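Local coordinates for protein tartronic semialdehyde reductase (Salmonella typhimurium, PDB 1YB4) that catalyses the NADH- or NADPH-dependent reduction of tartronate semialdehyde (2-hydroxy-3-oxopropanoate), probably to the (R) form of glycerate, at residues I62-P67 / E73-G78; P67-V72 / K104-R109; D116-P121 / D146-L151; A23-Q28 / F152-K157. All coordinates share one frame; numbering follows the deposited sequence.

Contact 1. Residues I62-P67 / E73-G78; sequences IFIMVP and EDVLFG
Ile64, the last residue of its strand, reaches Val75 and Leu76 on the helix 69-77 with its delta methyl. CG1 lies beside the backbone N and the chain then runs out straight (chi2 174°), which sends CD1 to the far end of the side chain, facing the helix. There it meets Val75 tip to tip, with Ile64 CD1 3.7 Å from Val75 CG1. The same methyl passes aslant to the isobutyl group of the next residue, 3.5 Å from Leu76 CD1. A single methyl is thus shared by two successive helical residues, and the contact is made by dispersion and by exclusion of water. Further along, Val66 also turns its CB toward 73-78 but does not come into contact with it; its side chain rests instead on Gln71 and Val72, one turn earlier in the same helix, while its carbonyl accepts a hydrogen bond from Ser96. This is the strand-to-helix half of a beta-alpha-beta unit in the Rossmann-type domain. Strand 61-64 pairs with strands 5-8 and 90-94, and the helix lies over it, with Leu76 also packing against Phe106 of helix 100-111.

Contact 2. Residues P67-V72 / K104-R109; sequences PDTPQV and KRFAQR
Phe106 points its ring from helix 100-111 at the first turn of helix 69-77, where Val72 and Thr69 receive it. Its CB, in loose packing distance of Tyr117 OH, leads away from its own helix with CG beside the backbone N (chi1 -70°). Along one side of the ring, CD2 and then CE2 run past Val72, with CE2 3.7 Å from Val72 CG1, which sits at the ring edge near its plane. CE2 also faces the backbone: Thr69 O lies in the ring plane, 3.8 Å from CE2, where the slightly positive C-H rim probably suits the oxygen. These two helices follow successive parallel strands of the Rossmann-type domain and pack side by side on one face of its sheet. At the tip, CZ packs on Glu73 CB and comes 4.1 Å from Thr69 CG2, the hydroxyl of that threonine being engaged by Ser99 N. Around the other side, CE1 lies over a face of the Arg105 guanidinium, toward its rim. The turn that receives the ring is held by the N-cap residue Asp68, whose OD1 accepts from Gln71 N at 3.0 Å (158°), while OD2 takes Gln71 NE2 at 2.9 Å from above the carboxylate plane.

Contact 3. Residues D116-P121 / D146-L151; sequences DYLDAP and DRVKPL
Arg147 reaches across to Asp116 at the solvent-facing end of this strand-helix pair. CG is anti to the backbone N, and the chain bends at chi3 (70°), which brings an edge of the guanidinium to a carboxylate oxygen, the two planes moderately inclined, while the two side chains cross at about a right angle. Arg147 NH2 donates to Asp116 OD2 over 2.9 Å, a salt bridge with an N-H...O angle of 144°. The oxygen lies in the guanidinium plane, but the nitrogen meets it on its anti side, 28° out of the carboxylate plane. A water closes a second route: it donates to Asp116 OD2 at 2.6 Å and accepts from Arg147 NH1 at 3.2 Å. NH2 also bonds Thr91 OG1 on the adjacent strand 90-94, and the arginine may help offset the closeness of Asp116 OD1 to the carboxylate of Glu141.

Next along the helix, Val148 turns inward. Strand 115-123 stands in the sheet of the Rossmann-type domain, and its residues face in turn the helices on its two sides: Tyr117 packs on helix 100-111, Leu118 on helix 142-155. Leu118 CD1 and Val148 CG2 meet tip to tip at 3.9 Å, and Val144 and Phe152 of the same helix also touch Leu118. Beyond Val148, Lys149 directs its NZ away to a salt bridge with Asp153. Pro150 lacks an N-H, and the helix kinks here: neither Pro150 N nor Leu151 N makes the usual bond to the turn before; Leu151 N bonds to Val148 O, three residues back, at 2.8 Å.

Contact 4. Residues A23-Q28 / F152-K157; sequences ARAGHQ and FDILGK
Phe152 O, gripped by Gly156 N at 2.9 Å and more weakly by Leu155 N, closes the last turn of the helix that holds Ile154 against Ala25 and His27. On the partner segment, the other helix end is closed differently: Gly26 N bonds to Ala23 O at 3.1 Å, part of a Schellman motif in which Gly26 takes a positive phi (104°) that a side chain would crowd. The turn carries Ala25 and His27 round to the same partner. That partner is a single methyl group. Ile154 is extended beyond CG1 (chi2 171°), and its tip lies 3.7 Å from Ala25 CB, counted from Ile154 CD1. His27 approaches from the opposite direction and offers the edge of its imidazole: His27 NE2 is 4.0 Å from Ile154 CD1, and the methyl lies near the ring plane, not over a face. Two helix ends of the Rossmann-type domain are joined in this way, that of helix 15-24, which follows the glycine-rich turn after the first strand, and that of helix 142-155. Deeper in the same seam Leu155 packs on Met18 and Leu22. Because an aliphatic methyl is what meets both partners, the contact rests on dispersion and shape; it offers the imidazole nitrogen van der Waals contact but nothing directional to fix the rotation of the ring.

How the contacts relate
Contacts 1 and 2 share helix 69-77 and Pro67, with centres about 7 Å apart; one presents the helix to a strand, the other to a neighbouring helix. Contacts 3 and 4 likewise share helix 142-155, their centres about 13 Å apart. Phe63, next to Ile64, points to the other face and joins the pairs, Phe63 CZ lying 3.6 Å from Leu151 CD1; Leu151 CD2 is 3.7 Å from His27 NE2. On the first face, Ala107 CA lies 3.8 Å from Tyr117 CD1, linking contacts 2 and 3. The nearest atoms of contacts 2 and 4 are about 13 Å apart. The side chain of Thr69 in contact 2 is about 11 Å from that of Lys172, the predicted active-site residue.

Contact 1. Residues I62-P67 / E73-G78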
loop_
_atom_site.group_PDB
_atom_site.type_symbol
_atom_site.label_atom_id
_atom_site.label_comp_id
_atom_site.label_asym_id
_atom_site.label_seq_id
_atom_site.Cartn_x
_atom_site.Cartn_y
_atom_site.Cartn_z
ATOM N N ILE A 62 12.369 -11.551 39.582
ATOM C CA ILE A 62 13.278 -11.906 38.492
ATOM C C ILE A 62 13.040 -11.075 37.220
ATOM O O ILE A 62 11.950 -11.093 36.651
ATOM C CB ILE A 62 13.130 -13.406 38.112
ATOM C CG1 ILE A 62 13.516 -14.306 39.290
ATOM C CG2 ILE A 62 13.989 -13.720 36.898
ATOM C CD1 ILE A 62 12.450 -14.424 40.358
ATOM N N PHE A 63 14.077 -10.365 36.782
ATOM C CA PHE A 63 14.032 -9.528 35.582
ATOM C C PHE A 63 14.592 -10.288 34.394
ATOM O O PHE A 63 15.689 -10.843 34.470
ATOM C CB PHE A 63 14.874 -8.270 35.788
ATOM C CG PHE A 63 14.257 -7.288 36.722
ATOM C CD1 PHE A 63 13.303 -6.387 36.265
ATOM C CD2 PHE A 63 14.567 -7.310 38.083
ATOM C CE1 PHE A 63 12.659 -5.522 37.153
ATOM C CE2 PHE A 63 13.930 -6.452 38.977
ATOM C CZ PHE A 63 12.973 -5.556 38.515
ATOM N N ILE A 64 13.845 -10.293 33.294
ATOM C CA ILE A 64 14.278 -10.959 32.074
ATOM C C ILE A 64 14.456 -9.964 30.922
ATOM O O ILE A 64 13.513 -9.268 30.557
ATOM C CB ILE A 64 13.249 -12.022 31.643
ATOM C CG1 ILE A 64 13.155 -13.106 32.715
ATOM C CG2 ILE A 64 13.621 -12.603 30.265
ATOM C CD1 ILE A 64 12.075 -14.118 32.442
HETATM N N MSE A 65 15.667 -9.877 30.372
HETATM C CA MSE A 65 15.916 -8.989 29.237
HETATM C C MSE A 65 16.648 -9.748 28.139
HETATM O O MSE A 65 17.858 -9.589 27.938
HETATM C CB MSE A 65 16.724 -7.750 29.634
HETATM C CG MSE A 65 16.926 -6.739 28.482
HETATM SE SE MSE A 65 15.326 -5.768 27.849
HETATM C CE MSE A 65 14.855 -6.833 26.312
ATOM N N VAL A 66 15.872 -10.571 27.437
ATOM C CA VAL A 66 16.336 -11.407 26.338
ATOM C C VAL A 66 15.767 -10.822 25.018
ATOM O O VAL A 66 14.782 -10.084 25.037
ATOM C CB VAL A 66 15.848 -12.854 26.575
ATOM C CG1 VAL A 66 14.443 -13.003 26.091
ATOM C CG2 VAL A 66 16.773 -13.851 25.918
ATOM N N PRO A 67 16.389 -11.136 23.861
ATOM C CA PRO A 67 16.000 -10.668 22.517
ATOM C C PRO A 67 14.604 -10.905 21.898
ATOM O O PRO A 67 13.901 -9.954 21.576
ATOM C CB PRO A 67 17.104 -11.245 21.626
ATOM C CG PRO A 67 18.297 -11.201 22.525
ATOM C CD PRO A 67 17.725 -11.762 23.808
ATOM N N GLU A 73 10.660 -17.665 26.195
ATOM C CA GLU A 73 9.921 -18.877 26.530
ATOM C C GLU A 73 10.845 -19.939 27.119
ATOM O O GLU A 73 10.462 -20.669 28.035
ATOM C CB GLU A 73 9.223 -19.444 25.297
ATOM C CG GLU A 73 8.264 -20.572 25.628
ATOM C CD GLU A 73 7.676 -21.234 24.395
ATOM O OE1 GLU A 73 7.132 -20.510 23.525
ATOM O OE2 GLU A 73 7.755 -22.481 24.306
ATOM N N ASP A 74 12.063 -20.013 26.595
ATOM C CA ASP A 74 13.031 -20.986 27.068
ATOM C C ASP A 74 13.526 -20.587 28.454
ATOM O O ASP A 74 13.740 -21.438 29.313
ATOM C CB ASP A 74 14.201 -21.075 26.088
ATOM C CG ASP A 74 15.076 -22.291 26.333
ATOM O OD1 ASP A 74 16.157 -22.370 25.714
ATOM O OD2 ASP A 74 14.684 -23.166 27.135
ATOM N N VAL A 75 13.719 -19.292 28.675
ATOM C CA VAL A 75 14.166 -18.838 29.982
ATOM C C VAL A 75 13.103 -19.237 30.987
ATOM O O VAL A 75 13.403 -19.654 32.101
ATOM C CB VAL A 75 14.343 -17.310 30.035
ATOM C CG1 VAL A 75 14.406 -16.842 31.483
ATOM C CG2 VAL A 75 15.616 -16.919 29.313
ATOM N N LEU A 76 11.850 -19.108 30.578
ATOM C CA LEU A 76 10.746 -19.456 31.449
ATOM C C LEU A 76 10.575 -20.957 31.619
ATOM O O LEU A 76 10.644 -21.472 32.734
ATOM C CB LEU A 76 9.449 -18.841 30.918
ATOM C CG LEU A 76 8.894 -17.582 31.602
ATOM C CD1 LEU A 76 9.942 -16.926 32.480
ATOM C CD2 LEU A 76 8.393 -16.613 30.534
ATOM N N PHE A 77 10.373 -21.673 30.522
ATOM C CA PHE A 77 10.154 -23.106 30.638
ATOM C C PHE A 77 11.150 -23.977 29.879
ATOM O O PHE A 77 10.779 -24.713 28.967
ATOM C CB PHE A 77 8.725 -23.417 30.197
ATOM C CG PHE A 77 7.760 -22.305 30.491
ATOM C CD1 PHE A 77 7.454 -21.357 29.517
ATOM C CD2 PHE A 77 7.188 -22.177 31.749
ATOM C CE1 PHE A 77 6.591 -20.297 29.794
ATOM C CE2 PHE A 77 6.322 -21.115 32.033
ATOM C CZ PHE A 77 6.024 -20.175 31.055
ATOM N N GLY A 78 12.417 -23.887 30.265
ATOM C CA GLY A 78 13.449 -24.678 29.621
ATOM C C GLY A 78 14.115 -25.515 30.686
ATOM O O GLY A 78 13.831 -25.326 31.868
#

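Contact 2. Residues P67-V72 / K104-R109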
loop_
_atom_site.group_PDB
_atom_site.type_symbol
_atom_site.label_atom_id
_atom_site.label_comp_id
_atom_site.label_asym_id
_atom_site.label_seq_id
_atom_site.Cartn_x
_atom_site.Cartn_y
_atom_site.Cartn_z
ATOM N N PRO A 67 16.389 -11.136 23.861
ATOM C CA PRO A 67 16.000 -10.668 22.517
ATOM C C PRO A 67 14.604 -10.905 21.898
ATOM O O PRO A 67 13.901 -9.954 21.576
ATOM C CB PRO A 67 17.104 -11.245 21.626
ATOM C CG PRO A 67 18.297 -11.201 22.525
ATOM C CD PRO A 67 17.725 -11.762 23.808
ATOM N N ASP A 68 14.211 -12.158 21.705
ATOM C CA ASP A 68 12.924 -12.462 21.071
ATOM C C ASP A 68 11.968 -13.308 21.919
ATOM O O ASP A 68 12.325 -13.792 22.991
ATOM C CB ASP A 68 13.183 -13.178 19.747
ATOM C CG ASP A 68 14.043 -14.421 19.926
ATOM O OD1 ASP A 68 13.560 -15.388 20.557
ATOM O OD2 ASP A 68 15.202 -14.423 19.454
ATOM N N THR A 69 10.751 -13.493 21.414
ATOM C CA THR A 69 9.728 -14.264 22.109
ATOM C C THR A 69 10.168 -15.682 22.495
ATOM O O THR A 69 9.977 -16.110 23.625
ATOM C CB THR A 69 8.458 -14.368 21.251
ATOM O OG1 THR A 69 8.029 -13.057 20.879
ATOM C CG2 THR A 69 7.336 -15.072 22.020
ATOM N N PRO A 70 10.750 -16.436 21.554
ATOM C CA PRO A 70 11.182 -17.799 21.881
ATOM C C PRO A 70 12.226 -17.916 22.991
ATOM O O PRO A 70 12.166 -18.855 23.792
ATOM C CB PRO A 70 11.674 -18.329 20.539
ATOM C CG PRO A 70 10.722 -17.673 19.590
ATOM C CD PRO A 70 10.735 -16.239 20.097
ATOM N N GLN A 71 13.177 -16.978 23.033
ATOM C CA GLN A 71 14.212 -16.974 24.073
ATOM C C GLN A 71 13.624 -16.627 25.439
ATOM O O GLN A 71 14.200 -16.973 26.478
ATOM C CB GLN A 71 15.301 -15.968 23.761
ATOM C CG GLN A 71 16.274 -16.400 22.706
ATOM C CD GLN A 71 17.357 -15.368 22.520
ATOM O OE1 GLN A 71 18.145 -15.103 23.435
ATOM N NE2 GLN A 71 17.393 -14.755 21.342
ATOM N N VAL A 72 12.497 -15.923 25.444
ATOM C CA VAL A 72 11.839 -15.593 26.700
ATOM C C VAL A 72 11.087 -16.846 27.152
ATOM O O VAL A 72 10.909 -17.077 28.349
ATOM C CB VAL A 72 10.831 -14.427 26.550
ATOM C CG1 VAL A 72 9.755 -14.508 27.631
ATOM C CG2 VAL A 72 11.549 -13.116 26.680
ATOM N N LYS A 104 0.521 -13.582 26.906
ATOM C CA LYS A 104 -0.728 -13.970 27.540
ATOM C C LYS A 104 -0.599 -15.369 28.120
ATOM O O LYS A 104 -0.954 -15.594 29.275
ATOM C CB LYS A 104 -1.877 -13.948 26.529
ATOM C CG LYS A 104 -2.281 -12.561 26.015
ATOM C CD LYS A 104 -3.283 -11.867 26.937
ATOM C CE LYS A 104 -3.784 -10.551 26.336
ATOM N NZ LYS A 104 -4.568 -10.739 25.080
ATOM N N ARG A 105 -0.077 -16.310 27.338
ATOM C CA ARG A 105 0.039 -17.668 27.851
ATOM C C ARG A 105 1.256 -17.940 28.735
ATOM O O ARG A 105 1.212 -18.820 29.590
ATOM C CB ARG A 105 -0.051 -18.698 26.720
ATOM C CG ARG A 105 1.169 -18.840 25.852
ATOM C CD ARG A 105 1.100 -20.165 25.091
ATOM N NE ARG A 105 2.193 -20.325 24.138
ATOM C CZ ARG A 105 2.325 -19.614 23.021
ATOM N NH1 ARG A 105 1.427 -18.684 22.706
ATOM N NH2 ARG A 105 3.357 -19.840 22.217
ATOM N N PHE A 106 2.341 -17.201 28.550
ATOM C CA PHE A 106 3.504 -17.402 29.412
ATOM C C PHE A 106 3.056 -17.026 30.825
ATOM O O PHE A 106 3.325 -17.735 31.801
ATOM C CB PHE A 106 4.660 -16.487 28.996
ATOM C CG PHE A 106 5.298 -16.857 27.685
ATOM C CD1 PHE A 106 4.799 -17.904 26.913
ATOM C CD2 PHE A 106 6.409 -16.153 27.221
ATOM C CE1 PHE A 106 5.398 -18.244 25.697
ATOM C CE2 PHE A 106 7.017 -16.483 26.006
ATOM C CZ PHE A 106 6.510 -17.532 25.242
ATOM N N ALA A 107 2.349 -15.900 30.906
ATOM C CA ALA A 107 1.840 -15.369 32.160
ATOM C C ALA A 107 0.995 -16.378 32.919
ATOM O O ALA A 107 1.346 -16.758 34.034
ATOM C CB ALA A 107 1.025 -14.097 31.903
ATOM N N GLN A 108 -0.112 -16.821 32.329
ATOM C CA GLN A 108 -0.965 -17.770 33.036
ATOM C C GLN A 108 -0.248 -19.078 33.351
ATOM O O GLN A 108 -0.635 -19.781 34.281
ATOM C CB GLN A 108 -2.261 -18.038 32.267
ATOM C CG GLN A 108 -2.112 -18.811 30.985
ATOM C CD GLN A 108 -3.449 -18.988 30.284
ATOM O OE1 GLN A 108 -4.418 -19.462 30.888
ATOM N NE2 GLN A 108 -3.512 -18.611 29.005
ATOM N N ARG A 109 0.794 -19.407 32.590
ATOM C CA ARG A 109 1.545 -20.624 32.868
ATOM C C ARG A 109 2.260 -20.392 34.183
ATOM O O ARG A 109 2.130 -21.174 35.116
ATOM C CB ARG A 109 2.579 -20.914 31.784
ATOM C CG ARG A 109 2.060 -21.711 30.610
ATOM C CD ARG A 109 3.164 -22.609 30.073
ATOM N NE ARG A 109 3.386 -22.450 28.638
ATOM C CZ ARG A 109 4.421 -22.974 27.994
ATOM N NH1 ARG A 109 5.322 -23.685 28.662
ATOM N NH2 ARG A 109 4.559 -22.788 26.687
#

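Contact 3. Residues D116-P121 / D146-L151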
loop_
_atom_site.group_PDB
_atom_site.type_symbol
_atom_site.label_atom_id
_atom_site.label_comp_id
_atom_site.label_asym_id
_atom_site.label_seq_id
_atom_site.Cartn_x
_atom_site.Cartn_y
_atom_site.Cartn_z
ATOM N N ASP A 116 3.690 -14.356 40.298
ATOM C CA ASP A 116 3.074 -13.229 39.613
ATOM C C ASP A 116 3.925 -12.908 38.382
ATOM O O ASP A 116 5.125 -13.213 38.344
ATOM C CB ASP A 116 2.990 -12.017 40.539
ATOM C CG ASP A 116 1.934 -12.181 41.618
ATOM O OD1 ASP A 116 0.772 -12.492 41.273
ATOM O OD2 ASP A 116 2.262 -11.993 42.805
ATOM N N TYR A 117 3.297 -12.300 37.378
ATOM C CA TYR A 117 3.965 -11.961 36.126
ATOM C C TYR A 117 3.618 -10.553 35.683
ATOM O O TYR A 117 2.453 -10.158 35.670
ATOM C CB TYR A 117 3.527 -12.947 35.037
ATOM C CG TYR A 117 4.290 -12.878 33.727
ATOM C CD1 TYR A 117 5.139 -13.920 33.342
ATOM C CD2 TYR A 117 4.152 -11.789 32.863
ATOM C CE1 TYR A 117 5.832 -13.888 32.129
ATOM C CE2 TYR A 117 4.844 -11.744 31.651
ATOM C CZ TYR A 117 5.679 -12.798 31.293
ATOM O OH TYR A 117 6.356 -12.767 30.096
ATOM N N LEU A 118 4.644 -9.791 35.341
ATOM C CA LEU A 118 4.438 -8.448 34.836
ATOM C C LEU A 118 5.160 -8.406 33.504
ATOM O O LEU A 118 6.338 -8.755 33.442
ATOM C CB LEU A 118 5.064 -7.378 35.740
ATOM C CG LEU A 118 4.517 -6.987 37.112
ATOM C CD1 LEU A 118 5.274 -5.744 37.586
ATOM C CD2 LEU A 118 3.014 -6.722 37.043
ATOM N N ASP A 119 4.467 -8.035 32.433
ATOM C CA ASP A 119 5.154 -7.900 31.160
ATOM C C ASP A 119 5.319 -6.395 31.080
ATOM O O ASP A 119 4.345 -5.648 31.069
ATOM C CB ASP A 119 4.336 -8.443 29.977
ATOM C CG ASP A 119 2.910 -7.909 29.932
ATOM O OD1 ASP A 119 2.086 -8.296 30.786
ATOM O OD2 ASP A 119 2.606 -7.108 29.028
ATOM N N ALA A 120 6.563 -5.946 31.087
ATOM C CA ALA A 120 6.816 -4.523 31.042
ATOM C C ALA A 120 7.847 -4.152 29.975
ATOM O O ALA A 120 8.989 -3.775 30.289
ATOM C CB ALA A 120 7.269 -4.032 32.417
ATOM N N PRO A 121 7.465 -4.280 28.692
ATOM C CA PRO A 121 8.387 -3.930 27.610
ATOM C C PRO A 121 8.889 -2.509 27.846
ATOM O O PRO A 121 8.222 -1.711 28.519
ATOM C CB PRO A 121 7.518 -4.044 26.357
ATOM C CG PRO A 121 6.092 -3.915 26.878
ATOM C CD PRO A 121 6.155 -4.694 28.158
ATOM N N ASP A 146 2.638 -2.328 41.876
ATOM C CA ASP A 146 3.018 -1.463 42.993
ATOM C C ASP A 146 4.250 -1.973 43.718
ATOM O O ASP A 146 5.063 -1.186 44.197
ATOM C CB ASP A 146 1.875 -1.337 44.000
ATOM C CG ASP A 146 0.749 -0.436 43.509
ATOM O OD1 ASP A 146 1.053 0.616 42.917
ATOM O OD2 ASP A 146 -0.442 -0.771 43.732
ATOM N N ARG A 147 4.383 -3.295 43.795
ATOM C CA ARG A 147 5.514 -3.932 44.475
ATOM C C ARG A 147 6.852 -3.746 43.770
ATOM O O ARG A 147 7.869 -3.487 44.407
ATOM C CB ARG A 147 5.235 -5.426 44.655
ATOM C CG ARG A 147 6.347 -6.202 45.347
ATOM C CD ARG A 147 5.807 -7.511 45.891
ATOM N NE ARG A 147 5.469 -8.471 44.843
ATOM C CZ ARG A 147 4.355 -9.204 44.829
ATOM N NH1 ARG A 147 3.464 -9.079 45.807
ATOM N NH2 ARG A 147 4.133 -10.073 43.847
ATOM N N VAL A 148 6.835 -3.894 42.454
ATOM C CA VAL A 148 8.028 -3.758 41.636
ATOM C C VAL A 148 8.303 -2.285 41.297
ATOM O O VAL A 148 9.416 -1.910 40.924
ATOM C CB VAL A 148 7.836 -4.568 40.332
ATOM C CG1 VAL A 148 9.031 -4.390 39.407
ATOM C CG2 VAL A 148 7.618 -6.049 40.680
ATOM N N LYS A 149 7.272 -1.457 41.454
ATOM C CA LYS A 149 7.338 -0.028 41.143
ATOM C C LYS A 149 8.610 0.704 41.561
ATOM O O LYS A 149 9.161 1.468 40.773
ATOM C CB LYS A 149 6.106 0.683 41.722
ATOM C CG LYS A 149 5.986 2.164 41.364
ATOM C CD LYS A 149 6.182 2.421 39.867
ATOM C CE LYS A 149 5.745 3.829 39.488
ATOM N NZ LYS A 149 6.403 4.882 40.319
ATOM N N PRO A 150 9.085 0.500 42.805
ATOM C CA PRO A 150 10.312 1.175 43.271
ATOM C C PRO A 150 11.537 0.829 42.412
ATOM O O PRO A 150 12.468 1.637 42.268
ATOM C CB PRO A 150 10.461 0.678 44.704
ATOM C CG PRO A 150 9.047 0.463 45.121
ATOM C CD PRO A 150 8.425 -0.204 43.917
ATOM N N LEU A 151 11.529 -0.380 41.851
ATOM C CA LEU A 151 12.622 -0.825 40.997
ATOM C C LEU A 151 12.452 -0.188 39.622
ATOM O O LEU A 151 13.414 0.300 39.034
ATOM C CB LEU A 151 12.612 -2.341 40.877
ATOM C CG LEU A 151 12.513 -3.078 42.209
ATOM C CD1 LEU A 151 12.603 -4.572 41.948
ATOM C CD2 LEU A 151 13.619 -2.621 43.154
HETATM O O HOH W 1 1.256 -11.278 45.107
#

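Contact 4. Residues A23-Q28 / F152-K157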
loop_
_atom_site.group_PDB
_atom_site.type_symbol
_atom_site.label_atom_id
_atom_site.label_comp_id
_atom_site.label_asym_id
_atom_site.label_seq_id
_atom_site.Cartn_x
_atom_site.Cartn_y
_atom_site.Cartn_z
ATOM N N ALA A 23 21.937 -2.582 40.740
ATOM C CA ALA A 23 23.037 -2.892 41.638
ATOM C C ALA A 23 23.562 -1.613 42.285
ATOM O O ALA A 23 23.902 -1.590 43.470
ATOM C CB ALA A 23 24.141 -3.597 40.869
ATOM N N ARG A 24 23.603 -0.542 41.505
ATOM C CA ARG A 24 24.091 0.741 41.989
ATOM C C ARG A 24 23.181 1.324 43.062
ATOM O O ARG A 24 23.583 2.226 43.788
ATOM C CB ARG A 24 24.199 1.738 40.831
ATOM C CG ARG A 24 24.988 3.004 41.149
ATOM C CD ARG A 24 26.321 2.993 40.412
ATOM N NE ARG A 24 26.141 3.145 38.974
ATOM C CZ ARG A 24 27.104 2.938 38.084
ATOM N NH1 ARG A 24 26.864 3.103 36.785
ATOM N NH2 ARG A 24 28.303 2.555 38.497
ATOM N N ALA A 25 21.955 0.827 43.161
ATOM C CA ALA A 25 21.034 1.346 44.165
ATOM C C ALA A 25 21.099 0.566 45.473
ATOM O O ALA A 25 20.313 0.820 46.387
ATOM C CB ALA A 25 19.619 1.341 43.634
ATOM N N GLY A 26 22.022 -0.389 45.555
ATOM C CA GLY A 26 22.176 -1.167 46.774
ATOM C C GLY A 26 21.619 -2.580 46.755
ATOM O O GLY A 26 21.883 -3.373 47.664
ATOM N N HIS A 27 20.847 -2.906 45.726
ATOM C CA HIS A 27 20.256 -4.232 45.629
ATOM C C HIS A 27 21.290 -5.308 45.327
ATOM O O HIS A 27 22.325 -5.045 44.714
ATOM C CB HIS A 27 19.161 -4.229 44.562
ATOM C CG HIS A 27 18.029 -3.307 44.880
ATOM N ND1 HIS A 27 17.096 -3.589 45.853
ATOM C CD2 HIS A 27 17.728 -2.071 44.416
ATOM C CE1 HIS A 27 16.271 -2.564 45.980
ATOM N NE2 HIS A 27 16.634 -1.629 45.120
ATOM N N GLN A 28 21.017 -6.521 45.789
ATOM C CA GLN A 28 21.922 -7.626 45.538
ATOM C C GLN A 28 21.301 -8.411 44.403
ATOM O O GLN A 28 20.181 -8.911 44.517
ATOM C CB GLN A 28 22.068 -8.515 46.776
ATOM C CG GLN A 28 23.436 -9.182 46.866
ATOM C CD GLN A 28 24.565 -8.185 47.146
ATOM O OE1 GLN A 28 24.761 -7.205 46.411
ATOM N NE2 GLN A 28 25.315 -8.437 48.216
ATOM N N PHE A 152 11.232 -0.199 39.099
ATOM C CA PHE A 152 11.006 0.432 37.803
ATOM C C PHE A 152 11.476 1.892 37.891
ATOM O O PHE A 152 12.057 2.425 36.936
ATOM C CB PHE A 152 9.520 0.412 37.425
ATOM C CG PHE A 152 9.011 -0.932 36.973
ATOM C CD1 PHE A 152 9.803 -1.778 36.193
ATOM C CD2 PHE A 152 7.714 -1.330 37.278
ATOM C CE1 PHE A 152 9.309 -3.005 35.718
ATOM C CE2 PHE A 152 7.208 -2.560 36.804
ATOM C CZ PHE A 152 8.007 -3.393 36.027
ATOM N N ASP A 153 11.237 2.519 39.048
ATOM C CA ASP A 153 11.607 3.924 39.278
ATOM C C ASP A 153 13.088 4.166 39.086
ATOM O O ASP A 153 13.499 5.263 38.726
ATOM C CB ASP A 153 11.220 4.377 40.690
ATOM C CG ASP A 153 9.773 4.825 40.793
ATOM O OD1 ASP A 153 9.260 4.938 41.927
ATOM O OD2 ASP A 153 9.150 5.079 39.750
ATOM N N ILE A 154 13.889 3.141 39.345
ATOM C CA ILE A 154 15.331 3.243 39.180
ATOM C C ILE A 154 15.675 3.061 37.710
ATOM O O ILE A 154 16.605 3.675 37.210
ATOM C CB ILE A 154 16.055 2.149 39.966
ATOM C CG1 ILE A 154 15.718 2.269 41.444
ATOM C CG2 ILE A 154 17.550 2.254 39.748
ATOM C CD1 ILE A 154 16.203 1.106 42.251
ATOM N N LEU A 155 14.903 2.228 37.018
ATOM C CA LEU A 155 15.146 1.933 35.609
ATOM C C LEU A 155 14.642 2.948 34.579
ATOM O O LEU A 155 15.165 3.010 33.477
ATOM C CB LEU A 155 14.573 0.555 35.275
ATOM C CG LEU A 155 15.097 -0.623 36.101
ATOM C CD1 LEU A 155 14.332 -1.891 35.753
ATOM C CD2 LEU A 155 16.572 -0.805 35.838
ATOM N N GLY A 156 13.631 3.733 34.917
ATOM C CA GLY A 156 13.127 4.701 33.951
ATOM C C GLY A 156 12.252 5.794 34.550
ATOM O O GLY A 156 12.011 5.806 35.755
ATOM N N LYS A 157 11.778 6.717 33.712
ATOM C CA LYS A 157 10.923 7.808 34.174
ATOM C C LYS A 157 9.469 7.464 33.949
ATOM O O LYS A 157 8.721 7.247 34.895
ATOM C CB LYS A 157 11.218 9.118 33.430
ATOM C CG LYS A 157 12.551 9.767 33.731
ATOM C CD LYS A 157 12.583 11.219 33.256
ATOM C CE LYS A 157 13.783 11.955 33.846
ATOM N NZ LYS A 157 13.699 13.423 33.634
#